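Glycosyl hydrolase (Bacteroides ovatus, PDB 3QC2) is a glycosyl hydrolase-family protein with a five-bladed beta-propeller fold, made chiefly of beta strands and loops with very little helix. Local coordinates at residues Y242-L247 and I299-E304; E208-A213 and L235-D240. All coordinates share one frame; numbering follows the deposited sequence.

Contact 1: Y242-L247 and I299-E304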
ATOM      1  N   TYR A 242     -16.563 -14.109  -4.729  1.00 19.47           N
ATOM      2  CA  TYR A 242     -16.466 -12.749  -4.164  1.00 19.13           C
ATOM      3  C   TYR A 242     -15.434 -11.920  -4.924  1.00 18.76           C
ATOM      4  O   TYR A 242     -14.666 -12.450  -5.739  1.00 18.82           O
ATOM      5  CB  TYR A 242     -16.093 -12.810  -2.687  1.00 18.86           C
ATOM      6  CG  TYR A 242     -17.159 -13.373  -1.808  1.00 19.49           C
ATOM      7  CD1 TYR A 242     -17.303 -14.742  -1.654  1.00 20.33           C
ATOM      8  CD2 TYR A 242     -18.015 -12.539  -1.108  1.00 19.91           C
ATOM      9  CE1 TYR A 242     -18.289 -15.270  -0.830  1.00 20.89           C
ATOM     10  CE2 TYR A 242     -19.000 -13.043  -0.293  1.00 20.52           C
ATOM     11  CZ  TYR A 242     -19.137 -14.408  -0.157  1.00 21.08           C
ATOM     12  OH  TYR A 242     -20.109 -14.904   0.648  1.00 22.24           O
ATOM     13  N   PHE A 243     -15.419 -10.615  -4.645  1.00 18.51           N
ATOM     14  CA  PHE A 243     -14.496  -9.689  -5.300  1.00 18.40           C
ATOM     15  C   PHE A 243     -13.040 -10.008  -5.010  1.00 18.38           C
ATOM     16  O   PHE A 243     -12.175  -9.704  -5.818  1.00 18.38           O
ATOM     17  CB  PHE A 243     -14.799  -8.232  -4.901  1.00 18.22           C
ATOM     18  CG  PHE A 243     -14.378  -7.875  -3.491  1.00 17.34           C
ATOM     19  CD1 PHE A 243     -15.187  -8.205  -2.388  1.00 17.23           C
ATOM     20  CD2 PHE A 243     -13.189  -7.189  -3.265  1.00 17.06           C
ATOM     21  CE1 PHE A 243     -14.808  -7.874  -1.104  1.00 16.67           C
ATOM     22  CE2 PHE A 243     -12.808  -6.847  -1.983  1.00 17.16           C
ATOM     23  CZ  PHE A 243     -13.630  -7.201  -0.888  1.00 17.33           C
ATOM     24  N   ASP A 244     -12.768 -10.593  -3.836  1.00 18.56           N
ATOM     25  CA  ASP A 244     -11.397 -10.954  -3.459  1.00 18.61           C
ATOM     26  C   ASP A 244     -11.220 -12.445  -3.641  1.00 19.10           C
ATOM     27  O   ASP A 244     -11.012 -13.188  -2.682  1.00 19.16           O
ATOM     28  CB  ASP A 244     -11.047 -10.475  -2.028  1.00 18.26           C
ATOM     29  CG  ASP A 244     -12.013 -10.998  -0.947  1.00 18.73           C
ATOM     30  OD1 ASP A 244     -13.210 -11.321  -1.269  1.00 17.46           O
ATOM     31  OD2 ASP A 244     -11.564 -11.055   0.236  1.00 16.99           O
ATOM     32  N   SER A 245     -11.282 -12.858  -4.911  1.00 19.70           N
ATOM     33  CA  SER A 245     -11.251 -14.271  -5.319  1.00 20.51           C
ATOM     34  C   SER A 245      -9.949 -14.766  -5.939  1.00 21.24           C
ATOM     35  O   SER A 245      -9.753 -15.973  -6.057  1.00 21.42           O
ATOM     36  CB  SER A 245     -12.387 -14.530  -6.304  1.00 20.89           C
ATOM     37  OG  SER A 245     -12.424 -13.533  -7.303  1.00 20.05           O
ATOM     38  N   HIS A 246      -9.091 -13.846  -6.367  1.00 21.77           N
ATOM     39  CA  HIS A 246      -7.799 -14.209  -6.930  1.00 22.76           C
ATOM     40  C   HIS A 246      -6.657 -13.779  -6.011  1.00 22.11           C
ATOM     41  O   HIS A 246      -5.703 -14.519  -5.825  1.00 22.11           O
ATOM     42  CB  HIS A 246      -7.626 -13.619  -8.327  1.00 23.49           C
ATOM     43  CG  HIS A 246      -6.345 -14.023  -8.991  1.00 26.45           C
ATOM     44  ND1 HIS A 246      -5.990 -15.340  -9.182  1.00 29.32           N
ATOM     45  CD2 HIS A 246      -5.345 -13.282  -9.530  1.00 29.25           C
ATOM     46  CE1 HIS A 246      -4.819 -15.394  -9.794  1.00 30.92           C
ATOM     47  NE2 HIS A 246      -4.408 -14.157 -10.017  1.00 30.59           N
ATOM     48  N   LEU A 247      -6.772 -12.581  -5.435  1.00 21.66           N
ATOM     49  CA  LEU A 247      -5.759 -12.048  -4.537  1.00 21.22           C
ATOM     50  C   LEU A 247      -6.364 -11.325  -3.354  1.00 20.72           C
ATOM     51  O   LEU A 247      -7.412 -10.721  -3.464  1.00 20.86           O
ATOM     52  CB  LEU A 247      -4.880 -11.058  -5.286  1.00 21.27           C
ATOM     53  CG  LEU A 247      -4.106 -11.538  -6.505  1.00 21.72           C
ATOM     54  CD1 LEU A 247      -3.364 -10.338  -7.139  1.00 22.35           C
ATOM     55  CD2 LEU A 247      -3.125 -12.661  -6.150  1.00 21.56           C
ATOM     56  N   ILE A 299     -11.300 -12.595  12.425  1.00 22.35           N
ATOM     57  CA  ILE A 299     -12.681 -12.508  12.906  1.00 22.69           C
ATOM     58  C   ILE A 299     -13.654 -12.488  11.718  1.00 22.31           C
ATOM     59  O   ILE A 299     -14.540 -13.337  11.626  1.00 22.50           O
ATOM     60  CB  ILE A 299     -12.928 -11.277  13.824  1.00 22.97           C
ATOM     61  CG1 ILE A 299     -12.079 -11.375  15.086  1.00 23.22           C
ATOM     62  CG2 ILE A 299     -14.393 -11.195  14.216  1.00 23.28           C
ATOM     63  CD1 ILE A 299     -12.294 -10.206  16.078  1.00 24.12           C
ATOM     64  N   THR A 300     -13.474 -11.530  10.810  1.00 21.59           N
ATOM     65  CA  THR A 300     -14.364 -11.402   9.655  1.00 21.01           C
ATOM     66  C   THR A 300     -13.801 -10.464   8.623  1.00 20.38           C
ATOM     67  O   THR A 300     -12.779  -9.827   8.851  1.00 20.31           O
ATOM     68  CB  THR A 300     -15.744 -10.851  10.098  1.00 21.67           C
ATOM     69  OG1 THR A 300     -16.644 -10.785   8.975  1.00 20.34           O
ATOM     70  CG2 THR A 300     -15.581  -9.434  10.749  1.00 21.37           C
ATOM     71  N   ARG A 301     -14.454 -10.417   7.461  1.00 19.98           N
ATOM     72  CA  ARG A 301     -14.119  -9.456   6.401  1.00 19.57           C
ATOM     73  C   ARG A 301     -15.407  -8.997   5.740  1.00 19.80           C
ATOM     74  O   ARG A 301     -16.454  -9.637   5.898  1.00 20.09           O
ATOM     75  CB  ARG A 301     -13.155 -10.031   5.354  1.00 19.19           C
ATOM     76  CG  ARG A 301     -13.609 -11.327   4.696  1.00 19.43           C
ATOM     77  CD  ARG A 301     -12.646 -11.758   3.590  1.00 18.89           C
ATOM     78  NE  ARG A 301     -12.557 -13.215   3.502  1.00 19.59           N
ATOM     79  CZ  ARG A 301     -11.763 -13.887   2.663  1.00 19.18           C
ATOM     80  NH1 ARG A 301     -11.011 -13.252   1.775  1.00 19.37           N
ATOM     81  NH2 ARG A 301     -11.743 -15.204   2.705  1.00 19.54           N
ATOM     82  N   LEU A 302     -15.331  -7.881   5.011  1.00 19.62           N
ATOM     83  CA  LEU A 302     -16.475  -7.347   4.320  1.00 20.07           C
ATOM     84  C   LEU A 302     -16.776  -8.249   3.129  1.00 20.14           C
ATOM     85  O   LEU A 302     -15.864  -8.678   2.429  1.00 20.12           O
ATOM     86  CB  LEU A 302     -16.209  -5.919   3.836  1.00 19.68           C
ATOM     87  CG  LEU A 302     -15.862  -4.868   4.887  1.00 20.39           C
ATOM     88  CD1 LEU A 302     -15.556  -3.556   4.220  1.00 20.41           C
ATOM     89  CD2 LEU A 302     -16.996  -4.695   5.921  1.00 21.01           C
ATOM     90  N   ASP A 303     -18.045  -8.552   2.931  1.00 20.55           N
ATOM     91  CA  ASP A 303     -18.486  -9.381   1.810  1.00 21.00           C
ATOM     92  C   ASP A 303     -18.542  -8.598   0.494  1.00 20.80           C
ATOM     93  O   ASP A 303     -18.549  -9.183  -0.566  1.00 21.16           O
ATOM     94  CB  ASP A 303     -19.861 -10.001   2.119  1.00 21.77           C
ATOM     95  CG  ASP A 303     -19.798 -11.033   3.249  1.00 23.17           C
ATOM     96  OD1 ASP A 303     -18.677 -11.588   3.526  1.00 23.63           O
ATOM     97  OD2 ASP A 303     -20.851 -11.293   3.859  1.00 26.00           O
ATOM     98  N   GLU A 304     -18.587  -7.273   0.592  1.00 20.79           N
ATOM     99  CA  GLU A 304     -18.630  -6.381  -0.566  1.00 20.79           C
ATOM    100  C   GLU A 304     -17.505  -5.362  -0.399  1.00 20.18           C
ATOM    101  O   GLU A 304     -17.220  -4.960   0.703  1.00 20.14           O
ATOM    102  CB  GLU A 304     -19.968  -5.637  -0.604  1.00 21.22           C
ATOM    103  CG  GLU A 304     -21.194  -6.535  -0.612  1.00 22.58           C
ATOM    104  CD  GLU A 304     -21.352  -7.318  -1.910  1.00 24.26           C
ATOM    105  OE1 GLU A 304     -20.646  -7.010  -2.892  1.00 25.01           O
ATOM    106  OE2 GLU A 304     -22.193  -8.237  -1.950  1.00 26.38           O
TER
HETATM  107  O   HOH W   1     -18.116  -9.843  -3.728  1.00 24.03           O
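D244 and R301 meet with both side chains turned in between their own backbone N and carbonyl carbon (chi1 56° and 55°), and a bend at chi3 of R301, 147°, brings NH1, at the edge of the guanidinium, to the carboxylate from well off its plane. NH1 of R301 reaches OD2 of D244 at 2.7 Å. The carboxylate and guanidinium planes stand nearly at right angles. The hydrogen bond within this salt bridge is bent and weak. OD2 is also bonded by the hydroxyl of Y265. In the five-bladed beta-propeller, the contact ties the loop leading into strand 247-257 to the end of strand 298-301 and the turn that follows it. There the aromatic rings of the loop meet mainly backbone carbonyls. The edge of the Y242 ring faces the carbonyl of D303, with CD2 3.4 Å from D303 O. The D303 side chain runs alongside the same ring, pointing the same way, and CE2 of Y242 lies 4.0 Å from D303 CB. F243 likewise turns its edge to two carbonyls: CE1 is 3.8 Å from L302 O and CD1 3.9 Å from D303 O. A water accepts from F243 N and donates to D303 O, joining the two backbones. Within the loop, S245 OG donates to Y242 O at 2.9 Å, fastening the turn across F243 and D244.

Contact 2: E208-A213 and L235-D240; sequences EEHVFA and LFSPRD
V211 and F236 form the tight side of this contact. CG2 of V211 sits over one face of the F236 ring, displaced toward the rim beside CE2 and CZ, and lies 3.7 Å from the ring centroid in a CH-pi contact. Two torsions make the overlap: CG2 is anti to the carbonyl carbon of V211, and the F236 ring is swung between its own backbone N and carbonyl carbon (chi1 75°), bringing one ring face against V211 CG2. T248 touches both side chains, while Y265 meets the F236 ring edge-to-face. Beside this apolar pair the backbones run in nearly opposite directions, 166° apart. V211 uses both its polar backbone atoms: its N donates to F236 O at 3.1 Å, almost straight at 171°, and its O accepts from L235 N at 2.8 Å. Through these bonds the irregular loop that follows strand 222-224 is laid alongside the residues entering strand 212-216, within the sheet architecture of the propeller. L235 extends the apolar packing with its CD2, 3.7 Å from A213 CB. Toward the other end the contact becomes more polar and more open to solvent. ND1 of H210 and OG of S237 share a hydrogen bond of 2.7 Å, which fixes the edge of the imidazole against the serine. Beyond them, E209 offers only its backbone: its O lies 3.1 Å from P238 CD, while its exposed carboxylate leads away from the loop.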
ATOM      1  N   GLU A 208       0.369 -10.974  -1.020  1.00 23.59           N
ATOM      2  CA  GLU A 208      -0.444 -10.682  -2.199  1.00 24.32           C
ATOM      3  C   GLU A 208      -1.462 -11.792  -2.438  1.00 24.57           C
ATOM      4  O   GLU A 208      -2.663 -11.526  -2.548  1.00 24.65           O
ATOM      5  CB  GLU A 208       0.458 -10.560  -3.436  1.00 24.86           C
ATOM      6  CG  GLU A 208      -0.296 -10.231  -4.742  1.00 26.32           C
ATOM      7  CD  GLU A 208       0.613 -10.198  -5.983  1.00 28.82           C
ATOM      8  OE1 GLU A 208       1.549 -11.043  -6.083  1.00 30.23           O
ATOM      9  OE2 GLU A 208       0.369  -9.345  -6.862  1.00 30.34           O
ATOM     10  N   GLU A 209      -0.967 -13.035  -2.537  1.00 25.13           N
ATOM     11  CA  GLU A 209      -1.821 -14.222  -2.802  1.00 25.50           C
ATOM     12  C   GLU A 209      -2.559 -14.696  -1.559  1.00 24.90           C
ATOM     13  O   GLU A 209      -3.580 -15.371  -1.663  1.00 25.46           O
ATOM     14  CB  GLU A 209      -0.986 -15.369  -3.360  1.00 26.30           C
ATOM     15  CG  GLU A 209      -0.245 -15.018  -4.636  1.00 28.49           C
ATOM     16  CD  GLU A 209       0.554 -16.173  -5.214  1.00 31.74           C
ATOM     17  OE1 GLU A 209       0.517 -17.286  -4.643  1.00 33.53           O
ATOM     18  OE2 GLU A 209       1.224 -15.960  -6.259  1.00 34.44           O
ATOM     19  N   HIS A 210      -2.009 -14.387  -0.385  1.00 24.22           N
ATOM     20  CA  HIS A 210      -2.643 -14.724   0.909  1.00 23.53           C
ATOM     21  C   HIS A 210      -2.206 -13.702   1.899  1.00 22.62           C
ATOM     22  O   HIS A 210      -1.200 -13.034   1.690  1.00 22.94           O
ATOM     23  CB  HIS A 210      -2.203 -16.092   1.421  1.00 23.89           C
ATOM     24  CG  HIS A 210      -2.421 -17.201   0.459  1.00 24.37           C
ATOM     25  ND1 HIS A 210      -3.624 -17.871   0.352  1.00 25.01           N
ATOM     26  CD2 HIS A 210      -1.586 -17.779  -0.435  1.00 24.79           C
ATOM     27  CE1 HIS A 210      -3.523 -18.802  -0.578  1.00 25.77           C
ATOM     28  NE2 HIS A 210      -2.295 -18.770  -1.070  1.00 25.84           N
ATOM     29  N   VAL A 211      -2.959 -13.549   2.977  1.00 21.67           N
ATOM     30  CA  VAL A 211      -2.561 -12.647   4.018  1.00 20.69           C
ATOM     31  C   VAL A 211      -1.765 -13.462   5.013  1.00 20.94           C
ATOM     32  O   VAL A 211      -2.280 -14.406   5.620  1.00 21.13           O
ATOM     33  CB  VAL A 211      -3.735 -11.970   4.689  1.00 20.57           C
ATOM     34  CG1 VAL A 211      -3.239 -11.065   5.867  1.00 19.69           C
ATOM     35  CG2 VAL A 211      -4.516 -11.147   3.664  1.00 19.50           C
ATOM     36  N   PHE A 212      -0.488 -13.130   5.124  1.00 20.74           N
ATOM     37  CA  PHE A 212       0.421 -13.763   6.047  1.00 21.04           C
ATOM     38  C   PHE A 212       0.712 -12.760   7.175  1.00 20.99           C
ATOM     39  O   PHE A 212       0.107 -11.695   7.237  1.00 20.75           O
ATOM     40  CB  PHE A 212       1.749 -14.107   5.343  1.00 21.33           C
ATOM     41  CG  PHE A 212       1.611 -15.034   4.151  1.00 21.22           C
ATOM     42  CD1 PHE A 212       1.475 -16.423   4.334  1.00 22.18           C
ATOM     43  CD2 PHE A 212       1.676 -14.533   2.850  1.00 21.03           C
ATOM     44  CE1 PHE A 212       1.374 -17.298   3.222  1.00 22.52           C
ATOM     45  CE2 PHE A 212       1.579 -15.399   1.723  1.00 21.41           C
ATOM     46  CZ  PHE A 212       1.430 -16.775   1.910  1.00 21.89           C
ATOM     47  N   ALA A 213       1.633 -13.106   8.062  1.00 21.38           N
ATOM     48  CA  ALA A 213       2.040 -12.196   9.131  1.00 21.58           C
ATOM     49  C   ALA A 213       3.502 -12.402   9.471  1.00 22.18           C
ATOM     50  O   ALA A 213       4.121 -13.403   9.062  1.00 22.16           O
ATOM     51  CB  ALA A 213       1.179 -12.379  10.352  1.00 21.64           C
ATOM     52  N   LEU A 235      -3.288 -16.527   7.196  1.00 22.11           N
ATOM     53  CA  LEU A 235      -4.344 -15.965   8.074  1.00 21.74           C
ATOM     54  C   LEU A 235      -5.703 -16.039   7.368  1.00 21.41           C
ATOM     55  O   LEU A 235      -6.679 -16.495   7.945  1.00 21.41           O
ATOM     56  CB  LEU A 235      -3.992 -14.544   8.507  1.00 21.76           C
ATOM     57  CG  LEU A 235      -3.009 -14.458   9.699  1.00 22.33           C
ATOM     58  CD1 LEU A 235      -1.962 -15.540   9.675  1.00 22.71           C
ATOM     59  CD2 LEU A 235      -2.379 -13.073   9.780  1.00 21.68           C
ATOM     60  N   PHE A 236      -5.760 -15.567   6.128  1.00 20.81           N
ATOM     61  CA  PHE A 236      -6.957 -15.772   5.285  1.00 20.63           C
ATOM     62  C   PHE A 236      -6.550 -15.721   3.811  1.00 20.43           C
ATOM     63  O   PHE A 236      -5.432 -15.293   3.475  1.00 20.14           O
ATOM     64  CB  PHE A 236      -8.147 -14.844   5.633  1.00 20.42           C
ATOM     65  CG  PHE A 236      -7.992 -13.427   5.191  1.00 20.10           C
ATOM     66  CD1 PHE A 236      -8.475 -13.017   3.940  1.00 20.09           C
ATOM     67  CD2 PHE A 236      -7.417 -12.473   6.039  1.00 20.13           C
ATOM     68  CE1 PHE A 236      -8.358 -11.697   3.528  1.00 19.71           C
ATOM     69  CE2 PHE A 236      -7.296 -11.146   5.640  1.00 20.10           C
ATOM     70  CZ  PHE A 236      -7.770 -10.752   4.380  1.00 20.05           C
ATOM     71  N   SER A 237      -7.448 -16.170   2.945  1.00 20.51           N
ATOM     72  CA  SER A 237      -7.144 -16.303   1.534  1.00 20.55           C
ATOM     73  C   SER A 237      -8.271 -15.842   0.618  1.00 20.44           C
ATOM     74  O   SER A 237      -9.389 -15.572   1.076  1.00 20.62           O
ATOM     75  CB  SER A 237      -6.857 -17.789   1.246  1.00 21.10           C
ATOM     76  OG  SER A 237      -5.718 -18.252   1.953  1.00 21.37           O
ATOM     77  N   PRO A 238      -7.972 -15.721  -0.691  1.00 20.44           N
ATOM     78  CA  PRO A 238      -8.997 -15.429  -1.652  1.00 20.26           C
ATOM     79  C   PRO A 238     -10.106 -16.494  -1.568  1.00 20.32           C
ATOM     80  O   PRO A 238      -9.816 -17.655  -1.247  1.00 20.77           O
ATOM     81  CB  PRO A 238      -8.257 -15.530  -2.992  1.00 20.32           C
ATOM     82  CG  PRO A 238      -6.894 -15.150  -2.685  1.00 20.59           C
ATOM     83  CD  PRO A 238      -6.622 -15.614  -1.288  1.00 20.65           C
ATOM     84  N   ARG A 239     -11.335 -16.103  -1.880  1.00 19.82           N
ATOM     85  CA  ARG A 239     -12.506 -16.992  -1.775  1.00 19.97           C
ATOM     86  C   ARG A 239     -13.351 -16.969  -3.048  1.00 20.01           C
ATOM     87  O   ARG A 239     -13.516 -15.928  -3.652  1.00 20.09           O
ATOM     88  CB  ARG A 239     -13.373 -16.551  -0.597  1.00 19.85           C
ATOM     89  CG  ARG A 239     -13.641 -15.048  -0.591  1.00 19.43           C
ATOM     90  CD  ARG A 239     -14.553 -14.578   0.489  1.00 19.54           C
ATOM     91  NE  ARG A 239     -14.590 -13.113   0.458  1.00 20.00           N
ATOM     92  CZ  ARG A 239     -15.313 -12.338   1.251  1.00 19.95           C
ATOM     93  NH1 ARG A 239     -16.126 -12.861   2.174  1.00 20.55           N
ATOM     94  NH2 ARG A 239     -15.241 -11.019   1.100  1.00 20.23           N
ATOM     95  N   ASP A 240     -13.887 -18.125  -3.430  1.00 20.12           N
ATOM     96  CA  ASP A 240     -14.733 -18.235  -4.608  1.00 20.39           C
ATOM     97  C   ASP A 240     -16.006 -17.366  -4.493  1.00 20.19           C
ATOM     98  O   ASP A 240     -16.578 -17.239  -3.425  1.00 20.15           O
ATOM     99  CB  ASP A 240     -15.192 -19.699  -4.820  1.00 20.69           C
ATOM    100  CG  ASP A 240     -14.039 -20.665  -5.154  1.00 21.12           C
ATOM    101  OD1 ASP A 240     -12.895 -20.220  -5.388  1.00 20.62           O
ATOM    102  OD2 ASP A 240     -14.302 -21.902  -5.180  1.00 21.20           O
TER

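Overall arrangement
The two contacts share one long loop, whose residues 235-240 belong to contact 2 and 242-247 to contact 1; their centres lie about 9 Å apart. R239 joins them: its NE forms a salt bridge with D244 OD1 at 2.8 Å, its NH2 probably a hydrogen bond with L302 O, also at 2.8 Å, and its NH1 a salt bridge with D303. R301 reaches back, with NH1 3.3 Å from F236 CD1 and NH2 bonded to S237 O. A bound triethylene glycol, probably from the crystallisation liquor, lies beside both contacts, about 3 Å from the side chain of R301 and about 4 Å from that of F236.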